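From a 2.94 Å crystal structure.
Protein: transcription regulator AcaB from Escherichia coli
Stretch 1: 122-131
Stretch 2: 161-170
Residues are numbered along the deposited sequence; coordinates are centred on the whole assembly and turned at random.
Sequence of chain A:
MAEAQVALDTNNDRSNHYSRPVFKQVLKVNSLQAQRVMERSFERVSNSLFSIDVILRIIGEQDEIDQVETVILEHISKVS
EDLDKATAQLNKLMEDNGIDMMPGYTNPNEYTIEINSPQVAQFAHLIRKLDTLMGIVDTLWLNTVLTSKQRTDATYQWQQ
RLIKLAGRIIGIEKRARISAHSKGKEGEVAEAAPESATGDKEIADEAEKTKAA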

ATOM      1  N   GLN A 122      -0.435   4.177  -7.225  1.00 40.19           N
ATOM      2  CA  GLN A 122      -1.690   3.858  -6.557  1.00 40.13           C
ATOM      3  C   GLN A 122      -1.459   3.458  -5.109  1.00 38.95           C
ATOM      4  O   GLN A 122      -2.252   3.815  -4.233  1.00 39.02           O
ATOM      5  CB  GLN A 122      -2.418   2.742  -7.300  1.00 40.18           C
ATOM      6  CG  GLN A 122      -2.523   2.967  -8.786  1.00 41.20           C
ATOM      7  CD  GLN A 122      -3.009   1.744  -9.533  1.00 41.03           C
ATOM      8  OE1 GLN A 122      -2.604   0.618  -9.235  1.00 38.25           O
ATOM      9  NE2 GLN A 122      -3.879   1.956 -10.514  1.00 44.10           N
ATOM     10  N   PHE A 123      -0.375   2.729  -4.831  1.00 39.84           N
ATOM     11  CA  PHE A 123      -0.053   2.424  -3.441  1.00 38.52           C
ATOM     12  C   PHE A 123       0.280   3.692  -2.669  1.00 39.03           C
ATOM     13  O   PHE A 123      -0.188   3.881  -1.540  1.00 38.66           O
ATOM     14  CB  PHE A 123       1.107   1.434  -3.361  1.00 37.36           C
ATOM     15  CG  PHE A 123       1.363   0.928  -1.973  1.00 36.21           C
ATOM     16  CD1 PHE A 123       0.634  -0.130  -1.462  1.00 36.16           C
ATOM     17  CD2 PHE A 123       2.326   1.520  -1.173  1.00 35.64           C
ATOM     18  CE1 PHE A 123       0.863  -0.595  -0.181  1.00 35.68           C
ATOM     19  CE2 PHE A 123       2.561   1.060   0.109  1.00 35.08           C
ATOM     20  CZ  PHE A 123       1.828   0.001   0.605  1.00 35.21           C
ATOM     21  N   ALA A 124       1.086   4.573  -3.265  1.00 37.45           N
ATOM     22  CA  ALA A 124       1.355   5.862  -2.642  1.00 37.96           C
ATOM     23  C   ALA A 124       0.085   6.684  -2.514  1.00 39.57           C
ATOM     24  O   ALA A 124      -0.057   7.466  -1.569  1.00 39.85           O
ATOM     25  CB  ALA A 124       2.408   6.629  -3.440  1.00 38.22           C
ATOM     26  N   HIS A 125      -0.854   6.519  -3.443  1.00 72.84           N
ATOM     27  CA  HIS A 125      -2.101   7.251  -3.303  1.00 73.70           C
ATOM     28  C   HIS A 125      -3.009   6.606  -2.267  1.00 72.57           C
ATOM     29  O   HIS A 125      -3.797   7.305  -1.628  1.00 72.88           O
ATOM     30  CB  HIS A 125      -2.813   7.345  -4.654  1.00 74.24           C
ATOM     31  CG  HIS A 125      -3.916   8.356  -4.680  1.00 74.90           C
ATOM     32  ND1 HIS A 125      -3.680   9.713  -4.703  1.00 75.58           N
ATOM     33  CD2 HIS A 125      -5.262   8.208  -4.665  1.00 74.89           C
ATOM     34  CE1 HIS A 125      -4.834  10.358  -4.712  1.00 75.82           C
ATOM     35  NE2 HIS A 125      -5.809   9.468  -4.688  1.00 75.38           N
ATOM     36  N   LEU A 126      -2.866   5.296  -2.040  1.00 45.13           N
ATOM     37  CA  LEU A 126      -3.574   4.646  -0.938  1.00 44.12           C
ATOM     38  C   LEU A 126      -3.128   5.194   0.411  1.00 43.84           C
ATOM     39  O   LEU A 126      -3.947   5.361   1.323  1.00 43.83           O
ATOM     40  CB  LEU A 126      -3.368   3.133  -0.991  1.00 42.79           C
ATOM     41  CG  LEU A 126      -4.137   2.424  -2.103  1.00 43.13           C
ATOM     42  CD1 LEU A 126      -3.981   0.925  -1.989  1.00 42.35           C
ATOM     43  CD2 LEU A 126      -5.593   2.816  -2.036  1.00 43.84           C
ATOM     44  N   ILE A 127      -1.830   5.454   0.565  1.00 35.38           N
ATOM     45  CA  ILE A 127      -1.327   5.983   1.827  1.00 35.30           C
ATOM     46  C   ILE A 127      -1.916   7.362   2.093  1.00 37.01           C
ATOM     47  O   ILE A 127      -2.224   7.714   3.238  1.00 36.87           O
ATOM     48  CB  ILE A 127       0.211   6.009   1.810  1.00 34.73           C
ATOM     49  CG1 ILE A 127       0.750   4.594   1.592  1.00 32.96           C
ATOM     50  CG2 ILE A 127       0.760   6.624   3.093  1.00 35.19           C
ATOM     51  CD1 ILE A 127       2.193   4.421   1.981  1.00 32.44           C
ATOM     52  N   ARG A 128      -2.103   8.155   1.036  1.00 53.61           N
ATOM     53  CA  ARG A 128      -2.712   9.470   1.200  1.00 54.28           C
ATOM     54  C   ARG A 128      -4.161   9.347   1.653  1.00 53.91           C
ATOM     55  O   ARG A 128      -4.601  10.062   2.562  1.00 53.92           O
ATOM     56  CB  ARG A 128      -2.614  10.264  -0.106  1.00 55.06           C
ATOM     57  CG  ARG A 128      -3.710  11.308  -0.310  1.00 55.48           C
ATOM     58  CD  ARG A 128      -3.621  12.438   0.711  1.00 55.54           C
ATOM     59  NE  ARG A 128      -2.269  12.947   0.887  1.00 55.57           N
ATOM     60  CZ  ARG A 128      -1.785  14.005   0.244  1.00 55.92           C
ATOM     61  NH1 ARG A 128      -2.537  14.657  -0.636  1.00 56.47           N
ATOM     62  NH2 ARG A 128      -0.540  14.411   0.475  1.00 55.45           N
ATOM     63  N   LYS A 129      -4.927   8.456   1.022  1.00 46.15           N
ATOM     64  CA  LYS A 129      -6.320   8.307   1.423  1.00 45.87           C
ATOM     65  C   LYS A 129      -6.440   7.743   2.832  1.00 45.05           C
ATOM     66  O   LYS A 129      -7.426   8.015   3.523  1.00 45.11           O
ATOM     67  CB  LYS A 129      -7.083   7.456   0.408  1.00 45.86           C
ATOM     68  CG  LYS A 129      -6.659   7.746  -1.010  1.00 46.19           C
ATOM     69  CD  LYS A 129      -7.824   7.709  -1.979  1.00 47.37           C
ATOM     70  CE  LYS A 129      -8.420   6.334  -2.116  1.00 45.92           C
ATOM     71  NZ  LYS A 129      -9.079   6.202  -3.449  1.00 46.70           N
ATOM     72  N   LEU A 130      -5.439   6.990   3.285  1.00 32.38           N
ATOM     73  CA  LEU A 130      -5.402   6.593   4.685  1.00 31.61           C
ATOM     74  C   LEU A 130      -5.096   7.792   5.575  1.00 32.13           C
ATOM     75  O   LEU A 130      -5.702   7.953   6.641  1.00 32.06           O
ATOM     76  CB  LEU A 130      -4.367   5.484   4.880  1.00 30.55           C
ATOM     77  CG  LEU A 130      -3.883   5.164   6.291  1.00 29.95           C
ATOM     78  CD1 LEU A 130      -4.936   4.364   7.007  1.00 29.67           C
ATOM     79  CD2 LEU A 130      -2.576   4.399   6.266  1.00 29.28           C
ATOM     80  N   ASP A 131      -4.163   8.649   5.150  1.00 32.91           N
ATOM     81  CA  ASP A 131      -3.883   9.869   5.901  1.00 33.48           C
ATOM     82  C   ASP A 131      -5.146  10.706   6.068  1.00 33.82           C
ATOM     83  O   ASP A 131      -5.439  11.197   7.165  1.00 33.86           O
ATOM     84  CB  ASP A 131      -2.790  10.672   5.192  1.00 34.21           C
ATOM     85  CG  ASP A 131      -2.073  11.634   6.120  1.00 34.60           C
ATOM     86  OD1 ASP A 131      -2.069  11.391   7.343  1.00 34.45           O
ATOM     87  OD2 ASP A 131      -1.504  12.632   5.627  1.00 35.07           O
ATOM     88  N   ARG A 161      -4.618  -2.981   7.319  1.00 46.04           N
ATOM     89  CA  ARG A 161      -5.189  -3.295   6.011  1.00 46.23           C
ATOM     90  C   ARG A 161      -4.196  -3.035   4.884  1.00 45.93           C
ATOM     91  O   ARG A 161      -4.061  -3.850   3.963  1.00 46.37           O
ATOM     92  CB  ARG A 161      -6.467  -2.487   5.796  1.00 46.37           C
ATOM     93  CG  ARG A 161      -7.153  -2.764   4.481  1.00 46.24           C
ATOM     94  CD  ARG A 161      -8.230  -3.825   4.619  1.00 47.60           C
ATOM     95  NE  ARG A 161      -8.603  -4.363   3.315  1.00 48.32           N
ATOM     96  CZ  ARG A 161      -9.534  -3.838   2.524  1.00 48.65           C
ATOM     97  NH1 ARG A 161     -10.199  -2.757   2.907  1.00 48.31           N
ATOM     98  NH2 ARG A 161      -9.798  -4.395   1.349  1.00 49.49           N
ATOM     99  N   LEU A 162      -3.488  -1.908   4.935  1.00 45.82           N
ATOM    100  CA  LEU A 162      -2.477  -1.662   3.917  1.00 45.54           C
ATOM    101  C   LEU A 162      -1.234  -2.510   4.139  1.00 45.62           C
ATOM    102  O   LEU A 162      -0.548  -2.851   3.170  1.00 45.67           O
ATOM    103  CB  LEU A 162      -2.096  -0.184   3.869  1.00 45.17           C
ATOM    104  CG  LEU A 162      -3.106   0.728   3.173  1.00 45.64           C
ATOM    105  CD1 LEU A 162      -4.054   1.371   4.172  1.00 45.98           C
ATOM    106  CD2 LEU A 162      -2.384   1.771   2.335  1.00 45.82           C
ATOM    107  N   ILE A 163      -0.921  -2.849   5.391  1.00 39.56           N
ATOM    108  CA  ILE A 163       0.246  -3.687   5.654  1.00 39.69           C
ATOM    109  C   ILE A 163       0.079  -5.065   5.018  1.00 40.54           C
ATOM    110  O   ILE A 163       1.002  -5.578   4.374  1.00 40.77           O
ATOM    111  CB  ILE A 163       0.511  -3.786   7.167  1.00 39.81           C
ATOM    112  CG1 ILE A 163       1.063  -2.462   7.707  1.00 39.54           C
ATOM    113  CG2 ILE A 163       1.493  -4.902   7.452  1.00 40.24           C
ATOM    114  CD1 ILE A 163       2.424  -2.070   7.131  1.00 39.39           C
ATOM    115  N   LYS A 164      -1.091  -5.693   5.185  1.00 61.01           N
ATOM    116  CA  LYS A 164      -1.309  -6.959   4.484  1.00 62.06           C
ATOM    117  C   LYS A 164      -1.422  -6.769   2.974  1.00 62.23           C
ATOM    118  O   LYS A 164      -1.055  -7.674   2.217  1.00 63.23           O
ATOM    119  CB  LYS A 164      -2.495  -7.741   5.066  1.00 62.60           C
ATOM    120  CG  LYS A 164      -3.755  -6.995   5.371  1.00 61.09           C
ATOM    121  CD  LYS A 164      -4.951  -7.906   5.163  1.00 61.65           C
ATOM    122  CE  LYS A 164      -5.259  -8.712   6.423  1.00 63.83           C
ATOM    123  NZ  LYS A 164      -5.714  -7.925   7.610  1.00 61.36           N
ATOM    124  N   LEU A 165      -1.925  -5.623   2.508  1.00 30.84           N
ATOM    125  CA  LEU A 165      -1.856  -5.348   1.075  1.00 31.04           C
ATOM    126  C   LEU A 165      -0.407  -5.318   0.605  1.00 31.11           C
ATOM    127  O   LEU A 165      -0.056  -5.935  -0.407  1.00 32.07           O
ATOM    128  CB  LEU A 165      -2.541  -4.025   0.749  1.00 30.36           C
ATOM    129  CG  LEU A 165      -2.422  -3.664  -0.733  1.00 30.73           C
ATOM    130  CD1 LEU A 165      -2.996  -4.768  -1.611  1.00 32.03           C
ATOM    131  CD2 LEU A 165      -3.086  -2.338  -1.016  1.00 30.24           C
ATOM    132  N   ALA A 166       0.451  -4.606   1.342  1.00 25.08           N
ATOM    133  CA  ALA A 166       1.887  -4.667   1.096  1.00 24.42           C
ATOM    134  C   ALA A 166       2.382  -6.107   1.083  1.00 26.12           C
ATOM    135  O   ALA A 166       3.016  -6.552   0.120  1.00 26.37           O
ATOM    136  CB  ALA A 166       2.629  -3.860   2.163  1.00 23.53           C
ATOM    137  N   GLY A 167       2.081  -6.854   2.151  1.00 40.27           N
ATOM    138  CA  GLY A 167       2.522  -8.238   2.237  1.00 41.02           C
ATOM    139  C   GLY A 167       2.084  -9.074   1.056  1.00 42.09           C
ATOM    140  O   GLY A 167       2.814  -9.952   0.593  1.00 42.32           O
ATOM    141  N   ARG A 168       0.900  -8.796   0.532  1.00 80.32           N
ATOM    142  CA  ARG A 168       0.367  -9.665  -0.501  1.00 80.95           C
ATOM    143  C   ARG A 168       0.967  -9.356  -1.862  1.00 80.93           C
ATOM    144  O   ARG A 168       1.246 -10.275  -2.641  1.00 81.22           O
ATOM    145  CB  ARG A 168      -1.143  -9.561  -0.487  1.00 81.28           C
ATOM    146  CG  ARG A 168      -1.626 -10.378   0.677  1.00 81.88           C
ATOM    147  CD  ARG A 168      -3.016 -10.786   0.478  1.00 82.77           C
ATOM    148  NE  ARG A 168      -3.002 -11.827  -0.552  1.00 84.44           N
ATOM    149  CZ  ARG A 168      -3.923 -11.994  -1.483  1.00 84.00           C
ATOM    150  NH1 ARG A 168      -4.949 -11.195  -1.476  1.00 82.06           N
ATOM    151  NH2 ARG A 168      -3.803 -12.954  -2.399  1.00 85.57           N
ATOM    152  N   ILE A 169       1.192  -8.073  -2.146  1.00 37.02           N
ATOM    153  CA  ILE A 169       2.003  -7.687  -3.296  1.00 36.72           C
ATOM    154  C   ILE A 169       3.317  -8.455  -3.285  1.00 36.30           C
ATOM    155  O   ILE A 169       3.683  -9.121  -4.262  1.00 36.69           O
ATOM    156  CB  ILE A 169       2.236  -6.167  -3.286  1.00 35.91           C
ATOM    157  CG1 ILE A 169       0.939  -5.437  -3.646  1.00 36.40           C
ATOM    158  CG2 ILE A 169       3.371  -5.792  -4.227  1.00 35.49           C
ATOM    159  CD1 ILE A 169       1.019  -3.940  -3.483  1.00 35.11           C
ATOM    160  N   ILE A 170       4.041  -8.382  -2.164  1.00 39.87           N
ATOM    161  CA  ILE A 170       5.307  -9.100  -2.050  1.00 39.54           C
ATOM    162  C   ILE A 170       5.083 -10.599  -2.182  1.00 40.40           C
ATOM    163  O   ILE A 170       5.840 -11.293  -2.869  1.00 40.48           O
ATOM    164  CB  ILE A 170       6.002  -8.733  -0.726  1.00 38.72           C
ATOM    165  CG1 ILE A 170       6.554  -7.308  -0.814  1.00 37.76           C
ATOM    166  CG2 ILE A 170       7.110  -9.725  -0.402  1.00 38.65           C
ATOM    167  CD1 ILE A 170       6.265  -6.468   0.399  1.00 37.17           C
TER

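Both stretches are helical throughout, and they lie almost antiparallel: the angle between their N-to-C directions is 170°, and the axes approach to 11.5 Å. That spacing is wide, so the backbones stay apart and side chains must bridge the gap. The register confirms this, with the CA atoms of Phe123 and Ala166 8.6 Å apart and those of Ile127 and Leu162 8.0 Å apart. The contact buries 315 Å², summed over both sides.

The principal packing motif is a knob in a hole. The side chain of Phe123 sits among Leu162, Leu165, Ala166 and Ile169, which are spaced as neighbours on one side of a helix. Its CA-to-CB bond points sideways, but with chi1 at -172° (t) the ring end comes nearer the second helix. Leu165 CD2 lies at the ring edge, 4.3 Å from Phe123 CD1, and the carbonyl Leu162 O lies there too, 4.3 Å from Phe123 CE1. That oxygen already accepts the helical hydrogen bond from Ala166 N at 2.7 Å. Phe123 CZ reaches Ala166 CB at 4.2 Å, while Phe123 CD1 meets Ile169 CD1 at 4.3 Å. The single methyl of Ala166 suits this place because it leaves room for the ring tip while still touching it.

The remaining contacts are aliphatic and centre on Leu162, which loses the most area of any residue here, 99 Å². Its CA-to-CB bond points toward the first helix, and its two methyls reach different partners. Leu162 CD2 lies 3.7 Å from Leu126 CB and 4.3 Å from Ile127 CG1, whereas Leu162 CD1 lies 4.0 Å from Leu130 CD2. Leu162 thus spans a helical turn of the opposing stretch, a role to which a side chain forked into two methyls is well suited. Leu126 and Leu165 also direct their CA-to-CB bonds toward the partner helix, and their methyls make the tightest contact of the interface, Leu126 CD1 to Leu165 CD2 at 3.5 Å.

Polar interactions do not join the two stretches: no hydrogen bond crosses between them. The backbone polar groups are instead paired within each helix, as in Ile127 N to Phe123 O at 3.1 Å and Ile169 N to Leu165 O at 3.0 Å. The charged side chains of Arg128, Lys129, Arg161 and Arg168 take no part in the contact, and each has hydrogen bonds elsewhere in the structure. The association of these segments therefore rests on apolar packing, and all eight residues that contribute buried area are themselves buried.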